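Local coordinates for endo-beta-1,4-glucanase (cellulase B) (Bacillus halodurans, PDB 4V2X), which is a tri-modular family 5 endo-beta-1,4-glucanase that probably cleaves internal linkages of beta-glucans, its third module contributing to the hydrolysis of xyloglucan and beta-1,3-1,4-glucans, at residues R387-E392 / S410-N416; N416-R422 / V463-R469. One frame throughout, in Å; residues are numbered along the deposited sequence. Where two conformers were deposited one is given.

Contact 1: residues R387-E392 / S410-N416; sequences RSSVAE and SLQLHGN
The edge strand 390-391 of the Ig-like module's four-stranded sheet pairs antiparallel with strand 407-412, Val390 and Gln412 exchanging both backbone hydrogen bonds. At the Glu392 end of this pairing, Glu392 sends OE1 to the amide N of Ser410 (2.8 Å). Beyond its other end, the type I' turn Leu413-Asn416 is tied to residues 387-389 by side chains. The Arg387 guanidinium lies flat on the His414 ring, planes 14° apart and centres 3.6 Å apart; a bend at chi3 (71°) folds the arginine chain so that NH2 sits over the ring's rim. Within the ring plane, His414 ND1 donates a nearly straight bond to Ser388 O (2.8 Å), which should fix the ring's rotation against the guanidinium. Ser389 OG donates to Leu413 O (2.7 Å), which also receives Asn416 N from the opposite face of its carbonyl plane. The Asn416 amide is shared in turn: ND2 gives one bond to Arg387 O (3.1 Å, 173°) and another to Ser389 OG (3.1 Å), while a water joins OD1 to Arg387 O. Around this, Arg387 NH2 forms a salt bridge with Glu342 of barrel helix 334-350, Met379 of helix 374-385 touches Ser388 and Val390, and Trp473 of strand 473-480 packs on Val390 and Ala391.

Contact 2: residues N416-R422 / V463-R469; sequences NELTGLR and VTAEFNR. With CA (calcium ion), chain C.
A classic beta bulge interrupts the antiparallel pairing of strands 418-422 and 463-467: Thr419 and Gly420 both face Glu466, whose carbonyl O takes Thr419 N at 2.8 Å and, weakly, Gly420 N at 3.4 Å. Next along the strand, Phe467 turns its carbonyl O to a calcium ion (2.4 Å), which five waters and two further ligand atoms outside these segments also bind. One of these waters bonds to Thr419 OG1, and another water, not on the metal, links that hydroxyl to Glu466 OE1. On the face bearing Glu466, the extended Arg422 chain brings NE edge-on to Glu466 OE2 (2.7 Å), a salt bridge on the syn side of the carboxylate with the two planes 66° apart. NH1 is held separately by Gly425 O. A methionine in place of Arg422 would probably leave the Glu466 carboxylate without its positive mate, held mainly by waters and freer to turn. The other face is apolar: with CG anti to the backbone N (chi1 -179°) and chi2 near 75°, Leu418 brings CD1 back to Phe467 CE1 (3.7 Å) and Ala465 CB, and Leu421 CD1 meets Ala465 CB at 3.8 Å. Past the strand ends, Asn468 OD1 accepts Glu417 N at 2.9 Å from above its carbonyl plane, and Arg469 adds two weak bonds to Asn416 OD1, while ND2 of that amide is taken by Ser389 OG. The pairing thus separates an apolar face, turned to Tyr434 and Leu441, from a charged, hydrated one, and the bound cation probably polarises the Phe467 carbonyl and the metal-bound waters.

Overall arrangement
Contacts 1 and 2 lie with centres about 10 Å apart in the Ig-like module and come in series along the chain, contact 1 closing before contact 2 opens. They share Asn416, where the turn after strand 407-412 hands over to strand 418-423. Those consecutive strands belong to different sheets: contact 1 pairs in the four-stranded antiparallel sheet, contact 2 in the five-stranded mixed one. Phe467 bridges them, packing on Ser389, Leu411 and Leu413. Contact 1 borders helix 334-350 of the catalytic barrel, whereas contact 2 carries the calcium ion, so this connection spans from the seam between modules to the calcium at the end of strand 458-467.

Contact 1: residues R387-E392 / S410-N416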
# COMPACT_ATOMS: atom_id res chain seq x y z
N ARG A 387 -36.38 -13.07 -12.41
CA ARG A 387 -35.81 -14.22 -13.11
C ARG A 387 -36.71 -14.73 -14.21
O ARG A 387 -37.94 -14.66 -14.12
CB ARG A 387 -35.50 -15.35 -12.14
CG ARG A 387 -34.50 -14.96 -11.06
CD ARG A 387 -33.69 -16.16 -10.60
NE ARG A 387 -32.74 -16.62 -11.61
CZ ARG A 387 -31.81 -17.55 -11.41
NH1 ARG A 387 -31.69 -18.15 -10.23
NH2 ARG A 387 -30.99 -17.89 -12.40
N SER A 388 -36.08 -15.25 -15.25
CA SER A 388 -36.78 -15.92 -16.33
C SER A 388 -36.48 -17.41 -16.29
O SER A 388 -35.37 -17.84 -15.92
CB SER A 388 -36.38 -15.35 -17.69
OG SER A 388 -36.76 -14.00 -17.83
N SER A 389 -37.46 -18.20 -16.68
CA SER A 389 -37.30 -19.64 -16.78
C SER A 389 -36.52 -19.93 -18.04
O SER A 389 -36.71 -19.27 -19.07
CB SER A 389 -38.67 -20.31 -16.84
OG SER A 389 -39.44 -19.93 -15.72
N VAL A 390 -35.63 -20.91 -17.95
CA VAL A 390 -34.78 -21.28 -19.08
C VAL A 390 -34.84 -22.79 -19.24
O VAL A 390 -35.56 -23.47 -18.51
CB VAL A 390 -33.34 -20.78 -18.88
CG1 VAL A 390 -33.33 -19.26 -18.78
CG2 VAL A 390 -32.70 -21.38 -17.64
N ALA A 391 -34.08 -23.33 -20.19
CA ALA A 391 -34.09 -24.76 -20.44
C ALA A 391 -32.71 -25.27 -20.81
O ALA A 391 -31.80 -24.47 -21.07
CB ALA A 391 -35.10 -25.10 -21.53
N GLU A 392 -32.56 -26.59 -20.81
CA GLU A 392 -31.29 -27.22 -21.15
C GLU A 392 -30.72 -26.72 -22.48
O GLU A 392 -29.51 -26.59 -22.64
CB GLU A 392 -31.42 -28.75 -21.16
CG GLU A 392 -32.38 -29.30 -22.20
CD GLU A 392 -32.43 -30.81 -22.19
OE1 GLU A 392 -33.14 -31.38 -21.34
OE2 GLU A 392 -31.75 -31.43 -23.04
N SER A 410 -35.51 -30.53 -20.11
CA SER A 410 -35.48 -30.04 -18.74
C SER A 410 -35.54 -28.52 -18.73
O SER A 410 -34.76 -27.87 -19.42
CB SER A 410 -34.21 -30.50 -18.02
OG SER A 410 -34.27 -31.89 -17.77
N LEU A 411 -36.48 -27.99 -17.95
CA LEU A 411 -36.59 -26.57 -17.71
C LEU A 411 -35.95 -26.24 -16.38
O LEU A 411 -35.87 -27.08 -15.49
CB LEU A 411 -38.07 -26.15 -17.62
CG LEU A 411 -38.99 -26.46 -18.79
CD1 LEU A 411 -40.39 -25.93 -18.49
CD2 LEU A 411 -38.45 -25.89 -20.10
N GLN A 412 -35.47 -25.01 -16.26
CA GLN A 412 -35.08 -24.46 -14.98
C GLN A 412 -36.06 -23.32 -14.71
O GLN A 412 -35.91 -22.22 -15.26
CB GLN A 412 -33.62 -23.99 -15.02
CG GLN A 412 -32.60 -25.12 -15.13
CD GLN A 412 -32.45 -25.70 -16.52
OE1 GLN A 412 -32.26 -24.97 -17.50
NE2 GLN A 412 -32.53 -27.03 -16.63
N LEU A 413 -37.07 -23.60 -13.90
CA LEU A 413 -38.19 -22.68 -13.73
C LEU A 413 -37.83 -21.39 -13.01
O LEU A 413 -38.47 -20.35 -13.24
CB LEU A 413 -39.37 -23.38 -13.04
CG LEU A 413 -40.09 -24.42 -13.92
CD1 LEU A 413 -41.09 -25.21 -13.09
CD2 LEU A 413 -40.76 -23.77 -15.12
N HIS A 414 -36.82 -21.43 -12.14
CA HIS A 414 -36.35 -20.23 -11.44
C HIS A 414 -37.50 -19.53 -10.70
O HIS A 414 -37.58 -18.30 -10.66
CB HIS A 414 -35.67 -19.25 -12.41
CG HIS A 414 -34.35 -19.73 -12.95
ND1 HIS A 414 -33.86 -19.33 -14.17
CD2 HIS A 414 -33.43 -20.56 -12.42
CE1 HIS A 414 -32.69 -19.91 -14.38
NE2 HIS A 414 -32.41 -20.66 -13.33
N GLY A 415 -38.40 -20.33 -10.13
CA GLY A 415 -39.51 -19.79 -9.34
C GLY A 415 -40.77 -19.41 -10.10
O GLY A 415 -41.74 -18.95 -9.49
N ASN A 416 -40.77 -19.61 -11.42
CA ASN A 416 -41.93 -19.31 -12.23
C ASN A 416 -42.76 -20.54 -12.53
O ASN A 416 -42.35 -21.66 -12.20
CB ASN A 416 -41.51 -18.67 -13.55
CG ASN A 416 -40.64 -17.45 -13.34
OD1 ASN A 416 -40.82 -16.68 -12.39
ND2 ASN A 416 -39.67 -17.26 -14.24
O HOH W 1 -39.50 -14.18 -12.03

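Contact 2: residues N416-R422 / V463-R469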
# COMPACT_ATOMS: atom_id res chain seq x y z
N ASN A 416 -40.77 -19.61 -11.42
CA ASN A 416 -41.93 -19.31 -12.23
C ASN A 416 -42.76 -20.54 -12.53
O ASN A 416 -42.35 -21.66 -12.20
CB ASN A 416 -41.51 -18.67 -13.55
CG ASN A 416 -40.64 -17.45 -13.34
OD1 ASN A 416 -40.82 -16.68 -12.39
ND2 ASN A 416 -39.67 -17.26 -14.24
N GLU A 417 -43.92 -20.33 -13.13
CA GLU A 417 -44.78 -21.42 -13.55
C GLU A 417 -44.98 -21.33 -15.07
O GLU A 417 -45.06 -20.24 -15.63
CB GLU A 417 -46.14 -21.33 -12.85
CG GLU A 417 -46.07 -21.24 -11.33
CD GLU A 417 -45.60 -22.51 -10.65
OE1 GLU A 417 -45.50 -23.57 -11.32
OE2 GLU A 417 -45.33 -22.46 -9.43
N LEU A 418 -45.03 -22.49 -15.71
CA LEU A 418 -45.36 -22.57 -17.13
C LEU A 418 -46.85 -22.26 -17.31
O LEU A 418 -47.68 -22.90 -16.68
CB LEU A 418 -45.06 -23.98 -17.66
CG LEU A 418 -45.32 -24.22 -19.15
CD1 LEU A 418 -44.23 -23.57 -19.99
CD2 LEU A 418 -45.41 -25.71 -19.43
N THR A 419 -47.17 -21.27 -18.13
CA THR A 419 -48.57 -20.89 -18.36
C THR A 419 -49.11 -21.41 -19.68
O THR A 419 -50.33 -21.52 -19.86
CB THR A 419 -48.77 -19.37 -18.28
OG1 THR A 419 -47.88 -18.72 -19.19
CG2 THR A 419 -48.49 -18.87 -16.88
N GLY A 420 -48.22 -21.72 -20.62
CA GLY A 420 -48.65 -22.21 -21.92
C GLY A 420 -47.50 -22.51 -22.85
O GLY A 420 -46.35 -22.22 -22.54
N LEU A 421 -47.84 -23.11 -23.98
CA LEU A 421 -46.89 -23.47 -25.00
C LEU A 421 -47.50 -23.11 -26.34
O LEU A 421 -48.71 -23.29 -26.54
CB LEU A 421 -46.61 -24.98 -24.93
CG LEU A 421 -45.24 -25.47 -25.35
CD1 LEU A 421 -44.16 -24.88 -24.45
CD2 LEU A 421 -45.18 -26.99 -25.33
N ARG A 422 -46.69 -22.57 -27.24
CA ARG A 422 -47.15 -22.27 -28.60
C ARG A 422 -46.25 -22.98 -29.60
O ARG A 422 -45.04 -23.14 -29.36
CB ARG A 422 -47.14 -20.77 -28.86
CG ARG A 422 -48.21 -20.02 -28.08
CD ARG A 422 -48.19 -18.53 -28.36
NE ARG A 422 -49.19 -17.84 -27.55
CZ ARG A 422 -50.47 -17.70 -27.86
NH1 ARG A 422 -50.96 -18.19 -29.00
NH2 ARG A 422 -51.28 -17.07 -27.03
N VAL A 463 -41.18 -23.87 -30.94
CA VAL A 463 -42.07 -24.14 -29.82
C VAL A 463 -41.70 -23.12 -28.76
O VAL A 463 -40.54 -23.06 -28.33
CB VAL A 463 -41.92 -25.57 -29.28
CG1 VAL A 463 -42.71 -25.74 -28.00
CG2 VAL A 463 -42.38 -26.58 -30.33
N THR A 464 -42.66 -22.29 -28.36
CA THR A 464 -42.40 -21.23 -27.39
C THR A 464 -43.04 -21.57 -26.06
O THR A 464 -44.25 -21.82 -26.00
CB THR A 464 -42.92 -19.88 -27.90
OG1 THR A 464 -42.25 -19.55 -29.12
CG2 THR A 464 -42.67 -18.77 -26.86
N ALA A 465 -42.23 -21.59 -25.01
CA ALA A 465 -42.71 -21.77 -23.65
C ALA A 465 -42.98 -20.43 -23.01
O ALA A 465 -42.10 -19.56 -22.99
CB ALA A 465 -41.70 -22.56 -22.82
N GLU A 466 -44.19 -20.29 -22.49
CA GLU A 466 -44.67 -19.06 -21.85
C GLU A 466 -44.76 -19.29 -20.35
O GLU A 466 -45.19 -20.36 -19.91
CB GLU A 466 -46.04 -18.67 -22.40
CG GLU A 466 -46.04 -18.36 -23.89
CD GLU A 466 -47.43 -18.15 -24.46
OE1 GLU A 466 -48.40 -18.69 -23.90
OE2 GLU A 466 -47.54 -17.44 -25.48
N PHE A 467 -44.34 -18.29 -19.58
CA PHE A 467 -44.30 -18.38 -18.13
C PHE A 467 -45.05 -17.21 -17.50
O PHE A 467 -45.28 -16.17 -18.15
CB PHE A 467 -42.85 -18.43 -17.65
CG PHE A 467 -42.06 -19.54 -18.26
CD1 PHE A 467 -42.08 -20.82 -17.71
CD2 PHE A 467 -41.32 -19.33 -19.41
CE1 PHE A 467 -41.38 -21.86 -18.28
CE2 PHE A 467 -40.60 -20.37 -19.99
CZ PHE A 467 -40.64 -21.63 -19.43
N ASN A 468 -45.46 -17.37 -16.25
CA ASN A 468 -46.23 -16.33 -15.56
C ASN A 468 -45.41 -15.06 -15.31
O ASN A 468 -45.96 -13.97 -15.22
CB ASN A 468 -46.85 -16.86 -14.26
CG ASN A 468 -45.81 -17.22 -13.21
OD1 ASN A 468 -44.67 -17.58 -13.52
ND2 ASN A 468 -46.21 -17.14 -11.95
N ARG A 469 -44.10 -15.22 -15.19
CA ARG A 469 -43.17 -14.11 -15.09
C ARG A 469 -41.99 -14.33 -16.02
O ARG A 469 -41.67 -15.47 -16.36
CB ARG A 469 -42.64 -13.99 -13.67
CG ARG A 469 -43.72 -13.83 -12.61
CD ARG A 469 -43.14 -13.68 -11.22
NE ARG A 469 -42.38 -14.86 -10.80
CZ ARG A 469 -41.65 -14.94 -9.69
NH1 ARG A 469 -41.56 -13.91 -8.86
NH2 ARG A 469 -40.99 -16.06 -9.41
CA CA C . -45.55 -14.47 -19.76
O HOH W 2 -49.36 -18.61 -21.40
O HOH W 3 -47.58 -15.89 -19.91
O HOH W 4 -50.04 -15.94 -24.68
O HOH W 5 -43.30 -15.57 -20.42
O HOH W 6 -46.84 -13.41 -18.08
O HOH W 7 -43.97 -13.37 -18.42
O HOH W 8 -44.78 -12.43 -21.10